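Local structure of actinorhodin polyketide putative beta-ketoacyl synthase 2 (Streptomyces coelicolor A3, 1TQY) at residues Leu26-Trp30 and Val351-Ser356; Cys265-Asp270 and Trp400-Ala405. The protein is the chain length factor of the actinorhodin polyketide synthase, a ketosynthase-like subunit that probably works with its partner ketosynthase to set the length of the polyketide. All coordinates share one frame; numbering follows the deposited sequence.

Contact 1 of 2, residues Leu26-Trp30 and Val351-Ser356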
loop_
_atom_site.group_PDB
_atom_site.type_symbol
_atom_site.label_atom_id
_atom_site.label_comp_id
_atom_site.label_asym_id
_atom_site.label_seq_id
_atom_site.Cartn_x
_atom_site.Cartn_y
_atom_site.Cartn_z
ATOM N N LEU B 26 4.024 -25.872 0.709
ATOM C CA LEU B 26 2.842 -26.361 0.016
ATOM C C LEU B 26 2.419 -27.781 0.383
ATOM O O LEU B 26 1.279 -28.004 0.775
ATOM C CB LEU B 26 3.069 -26.297 -1.493
ATOM C CG LEU B 26 1.944 -25.858 -2.437
ATOM C CD1 LEU B 26 2.239 -26.487 -3.796
ATOM C CD2 LEU B 26 0.573 -26.294 -1.943
ATOM N N ALA B 27 3.329 -28.745 0.255
ATOM C CA ALA B 27 2.975 -30.133 0.541
ATOM C C ALA B 27 2.352 -30.330 1.918
ATOM O O ALA B 27 1.247 -30.866 2.033
ATOM C CB ALA B 27 4.191 -31.037 0.377
ATOM N N PRO B 28 3.050 -29.904 2.986
ATOM C CA PRO B 28 2.509 -30.064 4.338
ATOM C C PRO B 28 1.156 -29.368 4.478
ATOM O O PRO B 28 0.230 -29.892 5.093
ATOM C CB PRO B 28 3.575 -29.417 5.219
ATOM C CG PRO B 28 4.821 -29.541 4.411
ATOM C CD PRO B 28 4.359 -29.233 3.022
ATOM N N TYR B 29 1.053 -28.180 3.901
ATOM C CA TYR B 29 -0.181 -27.420 3.968
ATOM C C TYR B 29 -1.341 -28.152 3.292
ATOM O O TYR B 29 -2.371 -28.400 3.913
ATOM C CB TYR B 29 0.017 -26.056 3.313
ATOM C CG TYR B 29 -1.268 -25.289 3.138
ATOM C CD1 TYR B 29 -1.930 -24.742 4.232
ATOM C CD2 TYR B 29 -1.837 -25.136 1.880
ATOM C CE1 TYR B 29 -3.128 -24.058 4.077
ATOM C CE2 TYR B 29 -3.036 -24.454 1.718
ATOM C CZ TYR B 29 -3.670 -23.919 2.822
ATOM O OH TYR B 29 -4.841 -23.235 2.644
ATOM N N TRP B 30 -1.172 -28.490 2.021
ATOM C CA TRP B 30 -2.204 -29.194 1.264
ATOM C C TRP B 30 -2.615 -30.494 1.951
ATOM O O TRP B 30 -3.777 -30.906 1.897
ATOM C CB TRP B 30 -1.696 -29.511 -0.134
ATOM C CG TRP B 30 -2.712 -30.165 -0.997
ATOM C CD1 TRP B 30 -2.609 -31.383 -1.596
ATOM C CD2 TRP B 30 -3.957 -29.607 -1.433
ATOM N NE1 TRP B 30 -3.708 -31.619 -2.390
ATOM C CE2 TRP B 30 -4.551 -30.542 -2.308
ATOM C CE3 TRP B 30 -4.627 -28.404 -1.171
ATOM C CZ2 TRP B 30 -5.783 -30.316 -2.928
ATOM C CZ3 TRP B 30 -5.852 -28.178 -1.787
ATOM C CH2 TRP B 30 -6.416 -29.131 -2.658
ATOM N N VAL B 351 -4.031 -20.105 -3.657
ATOM C CA VAL B 351 -3.198 -21.296 -3.758
ATOM C C VAL B 351 -4.042 -22.537 -3.499
ATOM O O VAL B 351 -3.944 -23.537 -4.211
ATOM C CB VAL B 351 -2.042 -21.271 -2.729
ATOM C CG1 VAL B 351 -1.330 -22.625 -2.707
ATOM C CG2 VAL B 351 -1.055 -20.178 -3.082
ATOM N N THR B 352 -4.881 -22.468 -2.472
ATOM C CA THR B 352 -5.730 -23.595 -2.114
ATOM C C THR B 352 -6.703 -23.921 -3.249
ATOM O O THR B 352 -6.934 -25.095 -3.553
ATOM C CB THR B 352 -6.475 -23.292 -0.808
ATOM O OG1 THR B 352 -5.528 -22.838 0.171
ATOM C CG2 THR B 352 -7.157 -24.535 -0.277
ATOM N N ALA B 353 -7.241 -22.887 -3.893
ATOM C CA ALA B 353 -8.172 -23.070 -5.010
ATOM C C ALA B 353 -7.479 -23.706 -6.219
ATOM O O ALA B 353 -7.992 -24.666 -6.807
ATOM C CB ALA B 353 -8.779 -21.730 -5.401
ATOM N N LEU B 354 -6.307 -23.185 -6.581
ATOM C CA LEU B 354 -5.558 -23.722 -7.726
ATOM C C LEU B 354 -5.247 -25.208 -7.534
ATOM O O LEU B 354 -5.291 -25.998 -8.480
ATOM C CB LEU B 354 -4.253 -22.933 -7.930
ATOM C CG LEU B 354 -4.466 -21.512 -8.478
ATOM C CD1 LEU B 354 -3.216 -20.655 -8.310
ATOM C CD2 LEU B 354 -4.868 -21.618 -9.933
ATOM N N MET B 355 -4.937 -25.573 -6.294
ATOM C CA MET B 355 -4.620 -26.946 -5.945
ATOM C C MET B 355 -5.846 -27.832 -6.079
ATOM O O MET B 355 -5.750 -29.012 -6.429
ATOM C CB MET B 355 -4.086 -27.009 -4.514
ATOM C CG MET B 355 -2.635 -26.570 -4.384
ATOM S SD MET B 355 -1.508 -27.852 -5.003
ATOM C CE MET B 355 -1.496 -27.487 -6.708
ATOM N N SER B 356 -7.002 -27.254 -5.782
ATOM C CA SER B 356 -8.254 -27.978 -5.882
ATOM C C SER B 356 -8.506 -28.242 -7.359
ATOM O O SER B 356 -8.875 -29.349 -7.751
ATOM C CB SER B 356 -9.383 -27.142 -5.273
ATOM O OG SER B 356 -9.168 -26.964 -3.882
#

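Contact 2 of 2, residues Cys265-Asp270 and Trp400-Ala405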
loop_
_atom_site.group_PDB
_atom_site.type_symbol
_atom_site.label_atom_id
_atom_site.label_comp_id
_atom_site.label_asym_id
_atom_site.label_seq_id
_atom_site.Cartn_x
_atom_site.Cartn_y
_atom_site.Cartn_z
ATOM N N CYS B 265 -10.323 -10.294 -12.176
ATOM C CA CYS B 265 -10.172 -9.678 -10.853
ATOM C C CYS B 265 -11.069 -8.455 -10.739
ATOM O O CYS B 265 -11.395 -7.826 -11.741
ATOM C CB CYS B 265 -8.733 -9.202 -10.640
ATOM S SG CYS B 265 -7.460 -10.411 -11.054
ATOM N N ALA B 266 -11.443 -8.106 -9.514
ATOM C CA ALA B 266 -12.278 -6.934 -9.284
ATOM C C ALA B 266 -12.301 -6.508 -7.819
ATOM O O ALA B 266 -12.283 -7.351 -6.916
ATOM C CB ALA B 266 -13.697 -7.200 -9.765
ATOM N N SER B 267 -12.350 -5.194 -7.601
ATOM C CA SER B 267 -12.386 -4.615 -6.262
ATOM C C SER B 267 -13.497 -3.576 -6.188
ATOM O O SER B 267 -13.625 -2.740 -7.082
ATOM C CB SER B 267 -11.066 -3.908 -5.927
ATOM O OG SER B 267 -9.978 -4.809 -5.911
ATOM N N THR B 268 -14.308 -3.634 -5.137
ATOM C CA THR B 268 -15.372 -2.647 -4.943
ATOM C C THR B 268 -15.274 -2.207 -3.494
ATOM O O THR B 268 -14.491 -2.766 -2.728
ATOM C CB THR B 268 -16.800 -3.218 -5.181
ATOM O OG1 THR B 268 -17.075 -4.245 -4.223
ATOM C CG2 THR B 268 -16.949 -3.777 -6.598
ATOM N N PHE B 269 -16.041 -1.191 -3.119
ATOM C CA PHE B 269 -16.019 -0.700 -1.747
ATOM C C PHE B 269 -17.455 -0.451 -1.287
ATOM O O PHE B 269 -18.229 0.178 -2.001
ATOM C CB PHE B 269 -15.208 0.597 -1.657
ATOM C CG PHE B 269 -14.906 1.017 -0.246
ATOM C CD1 PHE B 269 -14.087 0.234 0.561
ATOM C CD2 PHE B 269 -15.468 2.165 0.290
ATOM C CE1 PHE B 269 -13.830 0.587 1.893
ATOM C CE2 PHE B 269 -15.222 2.536 1.625
ATOM C CZ PHE B 269 -14.401 1.744 2.425
ATOM N N ASP B 270 -17.816 -0.944 -0.107
ATOM C CA ASP B 270 -19.182 -0.764 0.390
ATOM C C ASP B 270 -19.516 0.689 0.703
ATOM O O ASP B 270 -18.628 1.494 0.973
ATOM C CB ASP B 270 -19.417 -1.579 1.669
ATOM C CG ASP B 270 -19.314 -3.078 1.450
ATOM O OD1 ASP B 270 -19.415 -3.544 0.298
ATOM O OD2 ASP B 270 -19.149 -3.797 2.449
ATOM N N TRP B 400 -14.045 -2.418 7.078
ATOM C CA TRP B 400 -14.528 -1.108 6.634
ATOM C C TRP B 400 -15.168 -1.130 5.247
ATOM O O TRP B 400 -15.513 -0.080 4.709
ATOM C CB TRP B 400 -13.424 -0.035 6.700
ATOM C CG TRP B 400 -13.072 0.319 8.106
ATOM C CD1 TRP B 400 -11.826 0.310 8.666
ATOM C CD2 TRP B 400 -13.987 0.643 9.166
ATOM N NE1 TRP B 400 -11.911 0.595 10.010
ATOM C CE2 TRP B 400 -13.223 0.802 10.345
ATOM C CE3 TRP B 400 -15.380 0.806 9.237
ATOM C CZ2 TRP B 400 -13.800 1.117 11.581
ATOM C CZ3 TRP B 400 -15.960 1.124 10.471
ATOM C CH2 TRP B 400 -15.168 1.272 11.626
ATOM N N GLY B 401 -15.313 -2.319 4.661
ATOM C CA GLY B 401 -15.989 -2.417 3.379
ATOM C C GLY B 401 -15.266 -2.845 2.118
ATOM O O GLY B 401 -15.874 -2.842 1.048
ATOM N N PHE B 402 -13.991 -3.207 2.216
ATOM C CA PHE B 402 -13.235 -3.627 1.037
ATOM C C PHE B 402 -13.665 -4.999 0.516
ATOM O O PHE B 402 -13.727 -5.972 1.272
ATOM C CB PHE B 402 -11.732 -3.665 1.348
ATOM C CG PHE B 402 -11.155 -2.343 1.770
ATOM C CD1 PHE B 402 -11.156 -1.958 3.107
ATOM C CD2 PHE B 402 -10.534 -1.518 0.838
ATOM C CE1 PHE B 402 -10.538 -0.765 3.508
ATOM C CE2 PHE B 402 -9.914 -0.326 1.225
ATOM C CZ PHE B 402 -9.913 0.048 2.561
ATOM N N ASN B 403 -13.958 -5.060 -0.780
ATOM C CA ASN B 403 -14.375 -6.290 -1.439
ATOM C C ASN B 403 -13.408 -6.655 -2.540
ATOM O O ASN B 403 -12.932 -5.786 -3.266
ATOM C CB ASN B 403 -15.758 -6.128 -2.064
ATOM C CG ASN B 403 -16.811 -5.849 -1.044
ATOM O OD1 ASN B 403 -17.021 -6.637 -0.133
ATOM N ND2 ASN B 403 -17.474 -4.713 -1.178
ATOM N N SER B 404 -13.135 -7.945 -2.675
ATOM C CA SER B 404 -12.222 -8.393 -3.700
ATOM C C SER B 404 -12.601 -9.783 -4.183
ATOM O O SER B 404 -12.861 -10.689 -3.386
ATOM C CB SER B 404 -10.797 -8.385 -3.143
ATOM O OG SER B 404 -9.861 -8.657 -4.155
ATOM N N ALA B 405 -12.642 -9.939 -5.499
ATOM C CA ALA B 405 -12.997 -11.211 -6.100
ATOM C C ALA B 405 -11.996 -11.579 -7.188
ATOM O O ALA B 405 -11.478 -10.709 -7.889
ATOM C CB ALA B 405 -14.398 -11.137 -6.675
HETATM O O HOH W 1 -17.567 1.303 3.688
HETATM O O HOH W 2 -18.530 -6.255 2.262
#

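Contact 1 of 2, residues Leu26-Trp30 and Val351-Ser356
M355 lies across one face of the W30 indole and uses two parts of its chain to do so. Its CB sits 3.6 Å from the centroid of the six-membered ring, 17° off the normal, a CH-pi contact. Farther along, M355 SD stands 4.7 Å from the centroid of the W30 five-membered ring, a more distant Met-aromatic contact above the same ring system. The bend at chi2 of M355 carries SD over that ring, and the bend at chi3 turns CE away from the indole. The indole itself leans across the gap because W30 CG is anti to the backbone N (chi1 -177°). M355 SD is also met by L26 CD2 at 4.0 Å, and that same methyl touches V351 CG1 at 4.2 Å.

The polar link lies apart from this apolar patch: Y29 OH and T352 OG1 are 2.6 Å apart, with OG1 at the ring edge, near the plane, and hydrogen-bonded also to the backbone O of L348. S356 OG comes to the edge of the indole, 3.7 Å from W30 CH2, while bonding T352 O.

The axes of the short helical segments come no closer than 11.6 Å, at 80°, so long side chains bridge them. The chemistry implies a largely apolar, aromatic-sulfur interface in which the close hydroxyl pair of Y29 and T352 is the one polar link between side chains of the two segments.

Contact 2 of 2, residues Cys265-Asp270 and Trp400-Ala405
C265 meets the facing strand through a CA-H...O contact to A405 O, and A266 then forms a hydrogen-bonded antiparallel pair with A405: A266 N to A405 O is 3.1 Å, and A405 N to A266 O is 3.0 Å and straighter. S267 faces S404 in a non-hydrogen-bonded pair, and both hydroxyls bond D174 OD2 on helix 171-185.

At T268 the backbone pairs with N403, and OG1 sits between its own N and carbonyl carbon. N403 ND2 reaches this hydroxyl at 3.1 Å through a bent bond, and G280 O is a second partner of T268 OG1.

F269 swings its ring toward the other strand (chi1 -168°) and makes a T-shaped stack: its CE1 stands 3.7 Å above the F402 plane, over the centre, and the planes meet at 67°. F269 also reaches the chain of another protein, making backbone hydrogen bonds and ring contact there.

D270 N closes the pairing on G401 O at 3.0 Å. N403 ND2 gives its shorter bond to D270 OD1, 2.7 Å; OD1 lies in the amide plane, while ND2 comes to it from above the carboxylate plane. G280 N binds OD1 too. The two ND2 bonds, with a water donating to N403 OD1 and D270 OD2, restrain the amide's rotation.

Strand axes at 164° mark an antiparallel pair. On its other side strand 402-410 meets strand 391-398, where G401 and F402 opposite G398 form a G1 beta bulge. The thiolase-fold sheet is layered between helix 281-292, over A266, T268 and N403, and helix 171-185, on the S404 face.

Contacts 1 and 2 do not touch: their centres are 24 Å apart, their nearest atoms about 11 Å, and they lie on opposite sides of the chain's centre. Strand 11-20 relates them, since its V16 and V18 pack on L26 and Y29 of contact 1 while the strand pairs antiparallel with strand 260-269, which carries the first segment of contact 2. Their segments also alternate along the chain. The Y29 side chain of contact 1 is about 10 Å from the sodium ion bound at P21 and Q58. Contact 2 borders another protein chain, whose acidic side chain bonds W400 NE1, consistent with a ketosynthase-partner interface.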